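PDB 1LGY: lipase from Rhizopus niveus, which hydrolyses ester bonds of triacylglycerols and their partial glycerides, with a strong preference for the 1 and 3 positions, releasing fatty acids. Local coordinates for residues Asn96-Lys101 / Val108-Leu113; Lys101-Ala106 / Asn182-Tyr187; Val67-Lys72 / Thr132-Tyr137. One frame throughout, in Å; residues are numbered along the deposited sequence.

How the contacts relate
The three contacts sit on two ends of one alpha/beta-hydrolase domain. Contacts 1 and 2 are neighbours, their centres 10 Å apart: the hairpin of strands 97-99 and 107-109 supplies contact 1, and the loop between those strands turns onto helix 183-192 in contact 2. K101, in that loop, belongs to both contacts. The Y100 and F185 rings meet edge-to-face where the two join. Contact 3 lies about 31 Å away, centre to centre, from both, binding the end of strand 63-70 to the turn after helix 110-133. That helix starts in contact 1 and ends in contact 3, so it spans the domain between them; along the chain contact 1 is nested inside the loop that contact 3 closes.

Contact 1. Residues Asn96-Lys101 / Val108-Leu113; sequences NFSDYK and VHAGFL
Strands 97-99 and 107-109 run antiparallel as a two-stranded hairpin, with S98 and V108 as a hydrogen-bonded pair (N of S98 to O of V108 2.9 Å, N of V108 to O of S98 3.0 Å) and F97 opposite H109 in the register as a non-hydrogen-bonded pair whose side chains diverge. The strand register then carries into helix 110-133: N of A110 gives a nearly straight bond (174°) to O of N96, although H109 is already the N-cap residue. Around this frame, the side chains sort by face. S98 and V108 share one face of the hairpin. OG of S98, placed beside its own backbone N (chi1 -74°), lies 3.5 Å from CB of A110, while CB of S98 meets CD2 of L113 at 4.0 Å. The N96 amide closes over the A110 methyl, ND2 to CB 3.7 Å. Farther along, CD1 of Y100 rests against CG1 of V108 (3.7 Å), the two side chains meeting at a slant, and the Y100 hydroxyl bonds to Q160 of helix 146-161, whose L153 also touches V108. F97 turns the other way, its CD1 near O of V108 at the ring edge, and stacks on F216. Three backbone bonds thus fix the register, the polar S98 and N96 side chains pack on the A110 methyl by contact alone, and apolar carbons of Y100 and V108 face helix 146-161.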
loop_
_atom_site.group_PDB
_atom_site.type_symbol
_atom_site.label_atom_id
_atom_site.label_comp_id
_atom_site.label_asym_id
_atom_site.label_seq_id
_atom_site.Cartn_x
_atom_site.Cartn_y
_atom_site.Cartn_z
ATOM N N ASN A 96 2.611 -14.495 13.588
ATOM C CA ASN A 96 1.960 -15.736 13.320
ATOM C C ASN A 96 1.130 -15.687 12.030
ATOM O O ASN A 96 0.827 -14.622 11.516
ATOM C CB ASN A 96 1.093 -16.068 14.470
ATOM C CG ASN A 96 -0.058 -15.124 14.716
ATOM O OD1 ASN A 96 -1.078 -15.572 15.229
ATOM N ND2 ASN A 96 -0.004 -13.828 14.413
ATOM N N PHE A 97 0.715 -16.824 11.477
ATOM C CA PHE A 97 0.035 -16.859 10.191
ATOM C C PHE A 97 -1.395 -17.337 10.211
ATOM O O PHE A 97 -1.818 -18.006 11.148
ATOM C CB PHE A 97 0.744 -17.781 9.256
ATOM C CG PHE A 97 2.067 -17.359 8.654
ATOM C CD1 PHE A 97 2.054 -16.549 7.517
ATOM C CD2 PHE A 97 3.264 -17.825 9.182
ATOM C CE1 PHE A 97 3.246 -16.194 6.891
ATOM C CE2 PHE A 97 4.442 -17.478 8.563
ATOM C CZ PHE A 97 4.432 -16.668 7.426
ATOM N N SER A 98 -2.136 -17.010 9.146
ATOM C CA SER A 98 -3.460 -17.575 8.848
ATOM C C SER A 98 -3.380 -18.099 7.415
ATOM O O SER A 98 -2.529 -17.706 6.605
ATOM C CB SER A 98 -4.593 -16.574 8.822
ATOM O OG SER A 98 -4.969 -16.134 10.122
ATOM N N ASP A 99 -4.278 -19.004 7.063
ATOM C CA ASP A 99 -4.308 -19.574 5.739
ATOM C C ASP A 99 -4.985 -18.595 4.843
ATOM O O ASP A 99 -5.937 -17.909 5.236
ATOM C CB ASP A 99 -5.094 -20.884 5.670
ATOM C CG ASP A 99 -4.303 -22.117 6.103
ATOM O OD1 ASP A 99 -3.070 -22.087 6.007
ATOM O OD2 ASP A 99 -4.922 -23.120 6.508
ATOM N N TYR A 100 -4.381 -18.561 3.646
ATOM C CA TYR A 100 -4.870 -17.718 2.591
ATOM C C TYR A 100 -5.733 -18.647 1.778
ATOM O O TYR A 100 -5.262 -19.312 0.872
ATOM C CB TYR A 100 -3.701 -17.178 1.747
ATOM C CG TYR A 100 -4.158 -16.024 0.908
ATOM C CD1 TYR A 100 -4.868 -15.001 1.515
ATOM C CD2 TYR A 100 -3.915 -15.993 -0.460
ATOM C CE1 TYR A 100 -5.346 -13.946 0.757
ATOM C CE2 TYR A 100 -4.394 -14.923 -1.224
ATOM C CZ TYR A 100 -5.108 -13.926 -0.607
ATOM O OH TYR A 100 -5.657 -12.922 -1.344
ATOM N N LYS A 101 -7.011 -18.644 2.118
ATOM C CA LYS A 101 -7.986 -19.526 1.520
ATOM C C LYS A 101 -8.110 -19.547 0.020
ATOM O O LYS A 101 -8.442 -20.631 -0.482
ATOM C CB LYS A 101 -9.381 -19.251 2.102
ATOM C CG LYS A 101 -9.403 -20.000 3.461
ATOM C CD LYS A 101 -10.697 -20.067 4.272
ATOM C CE LYS A 101 -10.911 -18.783 5.008
ATOM N NZ LYS A 101 -11.990 -18.978 5.927
ATOM N N VAL A 108 -1.041 -15.730 4.986
ATOM C CA VAL A 108 -0.731 -14.320 5.170
ATOM C C VAL A 108 -0.689 -14.033 6.669
ATOM O O VAL A 108 -1.190 -14.833 7.455
ATOM C CB VAL A 108 -1.822 -13.456 4.484
ATOM C CG1 VAL A 108 -1.771 -13.649 2.977
ATOM C CG2 VAL A 108 -3.206 -13.877 4.950
ATOM N N HIS A 109 -0.173 -12.879 7.097
ATOM C CA HIS A 109 -0.132 -12.502 8.491
ATOM C C HIS A 109 -1.522 -12.578 9.039
ATOM O O HIS A 109 -2.464 -12.121 8.420
ATOM C CB HIS A 109 0.400 -11.097 8.598
ATOM C CG HIS A 109 0.580 -10.560 10.011
ATOM N ND1 HIS A 109 1.653 -10.572 10.787
ATOM C CD2 HIS A 109 -0.367 -9.879 10.698
ATOM C CE1 HIS A 109 1.392 -9.927 11.894
ATOM N NE2 HIS A 109 0.162 -9.515 11.817
ATOM N N ALA A 110 -1.676 -13.263 10.145
ATOM C CA ALA A 110 -2.955 -13.345 10.829
ATOM C C ALA A 110 -3.636 -12.044 11.249
ATOM O O ALA A 110 -4.850 -11.964 11.107
ATOM C CB ALA A 110 -2.815 -14.178 12.087
ATOM N N GLY A 111 -2.980 -11.009 11.797
ATOM C CA GLY A 111 -3.699 -9.813 12.233
ATOM C C GLY A 111 -4.111 -8.911 11.080
ATOM O O GLY A 111 -5.177 -8.289 11.141
ATOM N N PHE A 112 -3.299 -8.866 10.005
ATOM C CA PHE A 112 -3.544 -7.960 8.902
ATOM C C PHE A 112 -4.706 -8.511 8.125
ATOM O O PHE A 112 -5.563 -7.745 7.717
ATOM C CB PHE A 112 -2.353 -7.854 7.968
ATOM C CG PHE A 112 -1.028 -7.266 8.464
ATOM C CD1 PHE A 112 -0.929 -6.494 9.613
ATOM C CD2 PHE A 112 0.129 -7.532 7.720
ATOM C CE1 PHE A 112 0.329 -6.007 10.008
ATOM C CE2 PHE A 112 1.373 -7.036 8.117
ATOM C CZ PHE A 112 1.473 -6.269 9.272
ATOM N N LEU A 113 -4.782 -9.833 7.932
ATOM C CA LEU A 113 -5.949 -10.452 7.359
ATOM C C LEU A 113 -7.150 -10.243 8.271
ATOM O O LEU A 113 -8.153 -9.809 7.718
ATOM C CB LEU A 113 -5.698 -11.932 7.156
ATOM C CG LEU A 113 -6.827 -12.549 6.406
ATOM C CD1 LEU A 113 -6.919 -12.026 4.980
ATOM C CD2 LEU A 113 -6.597 -14.016 6.449
#

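Contact 2. Residues Lys101-Ala106 / Asn182-Tyr187; sequences KPVKGA and NPTFAY
T184 and A106 meet where a type II beta turn, V103 to A106, closes the tip of the 97-109 hairpin against the first turn of helix 183-192 in this alpha/beta-hydrolase fold. T184 points at the turn from the helix. Its methyl CG2, anti to its backbone N (OG1 lies beside that N, chi1 -65°), comes over the peptide joining G105 to A106, 3.5 Å from C of G105 and 3.6 Å from N of A106. CB of T184 is closer still to the carbonyl oxygen of G105, at 3.3 Å, and CG1 of V103 approaches the same methyl more distantly. The backbone of G105 takes a positive phi of 97°, as expected for the third residue of a type II turn, and the T184 methyl packs closely on that backbone. The turn itself is drawn together by N of A106 bonding to O of V103.

The A106 methyl lies alongside the root of F185, the next helical residue, CB to CB 4.1 Å, whereas the F185 ring leads off from the loop toward the hairpin and helix 146-161, touching V108 and L152. N182, at the N-cap position, turns its side chain toward G105 and A106, and its backbone pairs with K107, tying the start of the helix to the adjoining strand. The A106 methyl also lies 4.0 Å from CA of F185.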
loop_
_atom_site.group_PDB
_atom_site.type_symbol
_atom_site.label_atom_id
_atom_site.label_comp_id
_atom_site.label_asym_id
_atom_site.label_seq_id
_atom_site.Cartn_x
_atom_site.Cartn_y
_atom_site.Cartn_z
ATOM N N LYS A 101 -7.011 -18.644 2.118
ATOM C CA LYS A 101 -7.986 -19.526 1.520
ATOM C C LYS A 101 -8.110 -19.547 0.020
ATOM O O LYS A 101 -8.442 -20.631 -0.482
ATOM C CB LYS A 101 -9.381 -19.251 2.102
ATOM C CG LYS A 101 -9.403 -20.000 3.461
ATOM C CD LYS A 101 -10.697 -20.067 4.272
ATOM C CE LYS A 101 -10.911 -18.783 5.008
ATOM N NZ LYS A 101 -11.990 -18.978 5.927
ATOM N N PRO A 102 -7.875 -18.459 -0.741
ATOM C CA PRO A 102 -7.930 -18.500 -2.197
ATOM C C PRO A 102 -6.857 -19.321 -2.857
ATOM O O PRO A 102 -7.106 -19.903 -3.897
ATOM C CB PRO A 102 -7.886 -17.062 -2.604
ATOM C CG PRO A 102 -8.678 -16.411 -1.502
ATOM C CD PRO A 102 -8.011 -17.075 -0.300
ATOM N N VAL A 103 -5.677 -19.429 -2.252
ATOM C CA VAL A 103 -4.535 -20.108 -2.858
ATOM C C VAL A 103 -3.986 -21.175 -1.944
ATOM O O VAL A 103 -3.695 -20.884 -0.783
ATOM C CB VAL A 103 -3.442 -19.107 -3.159
ATOM C CG1 VAL A 103 -2.314 -19.801 -3.887
ATOM C CG2 VAL A 103 -4.023 -17.969 -3.999
ATOM N N LYS A 104 -3.884 -22.397 -2.512
ATOM C CA LYS A 104 -3.415 -23.610 -1.853
ATOM C C LYS A 104 -1.928 -23.477 -1.694
ATOM O O LYS A 104 -1.214 -23.080 -2.607
ATOM C CB LYS A 104 -3.885 -24.838 -2.718
ATOM C CG LYS A 104 -3.079 -25.934 -3.457
ATOM C CD LYS A 104 -2.426 -26.973 -2.525
ATOM C CE LYS A 104 -1.598 -28.007 -3.273
ATOM N NZ LYS A 104 -0.688 -28.651 -2.336
ATOM N N GLY A 105 -1.584 -23.588 -0.405
ATOM C CA GLY A 105 -0.217 -23.422 0.025
ATOM C C GLY A 105 0.106 -22.031 0.555
ATOM O O GLY A 105 1.187 -21.819 1.131
ATOM N N ALA A 106 -0.773 -21.043 0.369
ATOM C CA ALA A 106 -0.514 -19.677 0.823
ATOM C C ALA A 106 -1.016 -19.406 2.234
ATOM O O ALA A 106 -1.991 -20.009 2.697
ATOM C CB ALA A 106 -1.198 -18.727 -0.116
ATOM N N ASN A 182 3.755 -15.613 3.301
ATOM C CA ASN A 182 4.787 -16.630 3.133
ATOM C C ASN A 182 5.263 -16.765 1.675
ATOM O O ASN A 182 4.698 -16.083 0.816
ATOM C CB ASN A 182 4.190 -17.939 3.662
ATOM C CG ASN A 182 3.186 -18.555 2.695
ATOM O OD1 ASN A 182 3.153 -19.764 2.491
ATOM N ND2 ASN A 182 2.344 -17.781 2.025
ATOM N N PRO A 183 6.269 -17.567 1.279
ATOM C CA PRO A 183 6.708 -17.601 -0.109
ATOM C C PRO A 183 5.665 -17.983 -1.143
ATOM O O PRO A 183 5.652 -17.347 -2.198
ATOM C CB PRO A 183 7.898 -18.531 -0.069
ATOM C CG PRO A 183 8.439 -18.390 1.352
ATOM C CD PRO A 183 7.186 -18.328 2.142
ATOM N N THR A 184 4.783 -18.981 -0.889
ATOM C CA THR A 184 3.737 -19.325 -1.838
ATOM C C THR A 184 2.834 -18.137 -2.074
ATOM O O THR A 184 2.325 -17.980 -3.175
ATOM C CB THR A 184 2.851 -20.505 -1.348
ATOM O OG1 THR A 184 3.666 -21.698 -1.272
ATOM C CG2 THR A 184 1.640 -20.713 -2.263
ATOM N N PHE A 185 2.556 -17.262 -1.098
ATOM C CA PHE A 185 1.657 -16.143 -1.347
ATOM C C PHE A 185 2.405 -15.176 -2.224
ATOM O O PHE A 185 1.835 -14.669 -3.168
ATOM C CB PHE A 185 1.244 -15.478 -0.027
ATOM C CG PHE A 185 0.630 -14.098 -0.117
ATOM C CD1 PHE A 185 -0.712 -13.940 -0.399
ATOM C CD2 PHE A 185 1.445 -12.956 0.083
ATOM C CE1 PHE A 185 -1.267 -12.653 -0.493
ATOM C CE2 PHE A 185 0.886 -11.688 -0.012
ATOM C CZ PHE A 185 -0.470 -11.538 -0.302
ATOM N N ALA A 186 3.668 -14.951 -1.955
ATOM C CA ALA A 186 4.477 -14.053 -2.754
ATOM C C ALA A 186 4.502 -14.448 -4.219
ATOM O O ALA A 186 4.357 -13.644 -5.147
ATOM C CB ALA A 186 5.897 -14.080 -2.198
ATOM N N TYR A 187 4.613 -15.757 -4.402
ATOM C CA TYR A 187 4.712 -16.312 -5.710
ATOM C C TYR A 187 3.417 -16.030 -6.420
ATOM O O TYR A 187 3.441 -15.493 -7.518
ATOM C CB TYR A 187 4.971 -17.825 -5.631
ATOM C CG TYR A 187 4.857 -18.493 -6.999
ATOM C CD1 TYR A 187 5.897 -18.345 -7.900
ATOM C CD2 TYR A 187 3.699 -19.180 -7.375
ATOM C CE1 TYR A 187 5.791 -18.867 -9.183
ATOM C CE2 TYR A 187 3.588 -19.707 -8.669
ATOM C CZ TYR A 187 4.647 -19.535 -9.550
ATOM O OH TYR A 187 4.555 -19.974 -10.846
#

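Contact 3. Residues Val67-Lys72 / Thr132-Tyr137; sequences VLRSDK and TAHPTY
Y137 and D71 form the one hydrogen bond between the two segments, linking the end of strand 63-70 to the turn leaving helix 110-133: the phenol OH donates to OD1 of D71 at 2.7 Å, reaching the anti side of the carboxylate from 30° out of its plane. OD1 of D71 and CG of R69 both lie at the edge of the tyrosine ring, near its plane, with CG of R69 3.9 Å from CE2 of Y137. R69 then bends at chi3 (71°) and passes H134 at about a right angle, its CD 3.4 Å from CE1 of H134. That CE1 sits over one face of the guanidinium, the two planes 45° apart. A weak hydrogen bond within a salt bridge joins NE of R69 to OD1 of D71 (3.1 Å).

A second shell sets these groups: NH1 of R69 bonds to Q130, and OD2 of D71 pairs with K51 on strand 51-58. On the other segment, a type I turn from H134 to Y137 lays CB of H134 over the centre of the Y137 ring, 3.6 Å above it. With OD1 shared by the Y137 phenol and R69, and K51 on OD2, the D71 carboxylate is probably ionised.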
loop_
_atom_site.group_PDB
_atom_site.type_symbol
_atom_site.label_atom_id
_atom_site.label_comp_id
_atom_site.label_asym_id
_atom_site.label_seq_id
_atom_site.Cartn_x
_atom_site.Cartn_y
_atom_site.Cartn_z
ATOM N N VAL A 67 -12.783 5.533 -0.621
ATOM C CA VAL A 67 -12.825 5.325 -2.072
ATOM C C VAL A 67 -12.933 6.740 -2.642
ATOM O O VAL A 67 -13.680 7.591 -2.147
ATOM C CB VAL A 67 -14.052 4.466 -2.458
ATOM C CG1 VAL A 67 -14.126 4.370 -3.961
ATOM C CG2 VAL A 67 -13.915 3.036 -1.916
ATOM N N LEU A 68 -12.161 7.031 -3.672
ATOM C CA LEU A 68 -12.174 8.380 -4.206
ATOM C C LEU A 68 -12.296 8.278 -5.715
ATOM O O LEU A 68 -11.641 7.398 -6.252
ATOM C CB LEU A 68 -10.870 9.019 -3.777
ATOM C CG LEU A 68 -10.541 10.412 -4.283
ATOM C CD1 LEU A 68 -11.097 11.465 -3.362
ATOM C CD2 LEU A 68 -9.032 10.590 -4.309
ATOM N N ARG A 69 -13.122 9.028 -6.447
ATOM C CA ARG A 69 -13.109 9.001 -7.915
ATOM C C ARG A 69 -12.628 10.349 -8.449
ATOM O O ARG A 69 -12.766 11.415 -7.846
ATOM C CB ARG A 69 -14.496 8.709 -8.430
ATOM C CG ARG A 69 -14.573 8.442 -9.912
ATOM C CD ARG A 69 -16.007 8.439 -10.287
ATOM N NE ARG A 69 -16.537 9.785 -10.233
ATOM C CZ ARG A 69 -17.726 10.020 -9.704
ATOM N NH1 ARG A 69 -18.496 9.064 -9.220
ATOM N NH2 ARG A 69 -18.129 11.261 -9.558
ATOM N N SER A 70 -11.954 10.340 -9.588
ATOM C CA SER A 70 -11.382 11.538 -10.211
ATOM C C SER A 70 -11.757 11.357 -11.658
ATOM O O SER A 70 -11.186 10.494 -12.343
ATOM C CB SER A 70 -9.875 11.585 -10.171
ATOM O OG SER A 70 -9.352 12.565 -11.057
ATOM N N ASP A 71 -12.753 12.140 -12.096
ATOM C CA ASP A 71 -13.178 12.048 -13.472
ATOM C C ASP A 71 -12.150 12.561 -14.460
ATOM O O ASP A 71 -12.026 12.071 -15.582
ATOM C CB ASP A 71 -14.461 12.793 -13.589
ATOM C CG ASP A 71 -15.562 12.066 -12.857
ATOM O OD1 ASP A 71 -15.608 10.849 -12.937
ATOM O OD2 ASP A 71 -16.380 12.707 -12.208
ATOM N N LYS A 72 -11.345 13.493 -13.958
ATOM C CA LYS A 72 -10.283 14.048 -14.753
ATOM C C LYS A 72 -9.236 13.000 -15.105
ATOM O O LYS A 72 -8.920 12.792 -16.267
ATOM C CB LYS A 72 -9.685 15.164 -13.959
ATOM C CG LYS A 72 -8.848 16.022 -14.879
ATOM C CD LYS A 72 -8.581 17.390 -14.260
ATOM C CE LYS A 72 -9.701 18.433 -14.458
ATOM N NZ LYS A 72 -10.922 18.163 -13.712
ATOM N N THR A 132 -19.191 0.100 -12.519
ATOM C CA THR A 132 -20.426 -0.009 -13.321
ATOM C C THR A 132 -20.845 1.426 -13.709
ATOM O O THR A 132 -21.373 1.703 -14.790
ATOM C CB THR A 132 -21.578 -0.717 -12.505
ATOM O OG1 THR A 132 -21.205 -2.081 -12.246
ATOM C CG2 THR A 132 -22.897 -0.709 -13.266
ATOM N N ALA A 133 -20.592 2.403 -12.844
ATOM C CA ALA A 133 -20.861 3.782 -13.204
ATOM C C ALA A 133 -19.820 4.259 -14.211
ATOM O O ALA A 133 -20.133 4.968 -15.167
ATOM C CB ALA A 133 -20.796 4.667 -11.961
ATOM N N HIS A 134 -18.589 3.778 -14.064
ATOM C CA HIS A 134 -17.462 4.267 -14.838
ATOM C C HIS A 134 -16.500 3.205 -15.322
ATOM O O HIS A 134 -15.414 3.044 -14.767
ATOM C CB HIS A 134 -16.662 5.215 -14.036
ATOM C CG HIS A 134 -17.441 6.387 -13.571
ATOM N ND1 HIS A 134 -17.981 6.518 -12.375
ATOM C CD2 HIS A 134 -17.665 7.503 -14.325
ATOM C CE1 HIS A 134 -18.539 7.698 -12.367
ATOM N NE2 HIS A 134 -18.343 8.280 -13.535
ATOM N N PRO A 135 -16.850 2.515 -16.409
ATOM C CA PRO A 135 -16.271 1.262 -16.863
ATOM C C PRO A 135 -14.916 1.316 -17.529
ATOM O O PRO A 135 -14.292 0.273 -17.741
ATOM C CB PRO A 135 -17.293 0.713 -17.779
ATOM C CG PRO A 135 -18.497 1.595 -17.657
ATOM C CD PRO A 135 -17.868 2.930 -17.344
ATOM N N THR A 136 -14.542 2.551 -17.886
ATOM C CA THR A 136 -13.296 2.867 -18.571
ATOM C C THR A 136 -12.178 3.311 -17.626
ATOM O O THR A 136 -11.034 3.502 -18.020
ATOM C CB THR A 136 -13.543 3.991 -19.602
ATOM O OG1 THR A 136 -13.796 5.213 -18.880
ATOM C CG2 THR A 136 -14.716 3.639 -20.529
ATOM N N TYR A 137 -12.532 3.566 -16.373
ATOM C CA TYR A 137 -11.602 3.995 -15.345
ATOM C C TYR A 137 -10.831 2.846 -14.727
ATOM O O TYR A 137 -11.291 1.699 -14.696
ATOM C CB TYR A 137 -12.365 4.689 -14.274
ATOM C CG TYR A 137 -13.025 6.017 -14.594
ATOM C CD1 TYR A 137 -13.315 6.423 -15.897
ATOM C CD2 TYR A 137 -13.381 6.831 -13.507
ATOM C CE1 TYR A 137 -13.959 7.629 -16.114
ATOM C CE2 TYR A 137 -14.024 8.045 -13.717
ATOM C CZ TYR A 137 -14.300 8.439 -15.023
ATOM O OH TYR A 137 -14.836 9.699 -15.245
#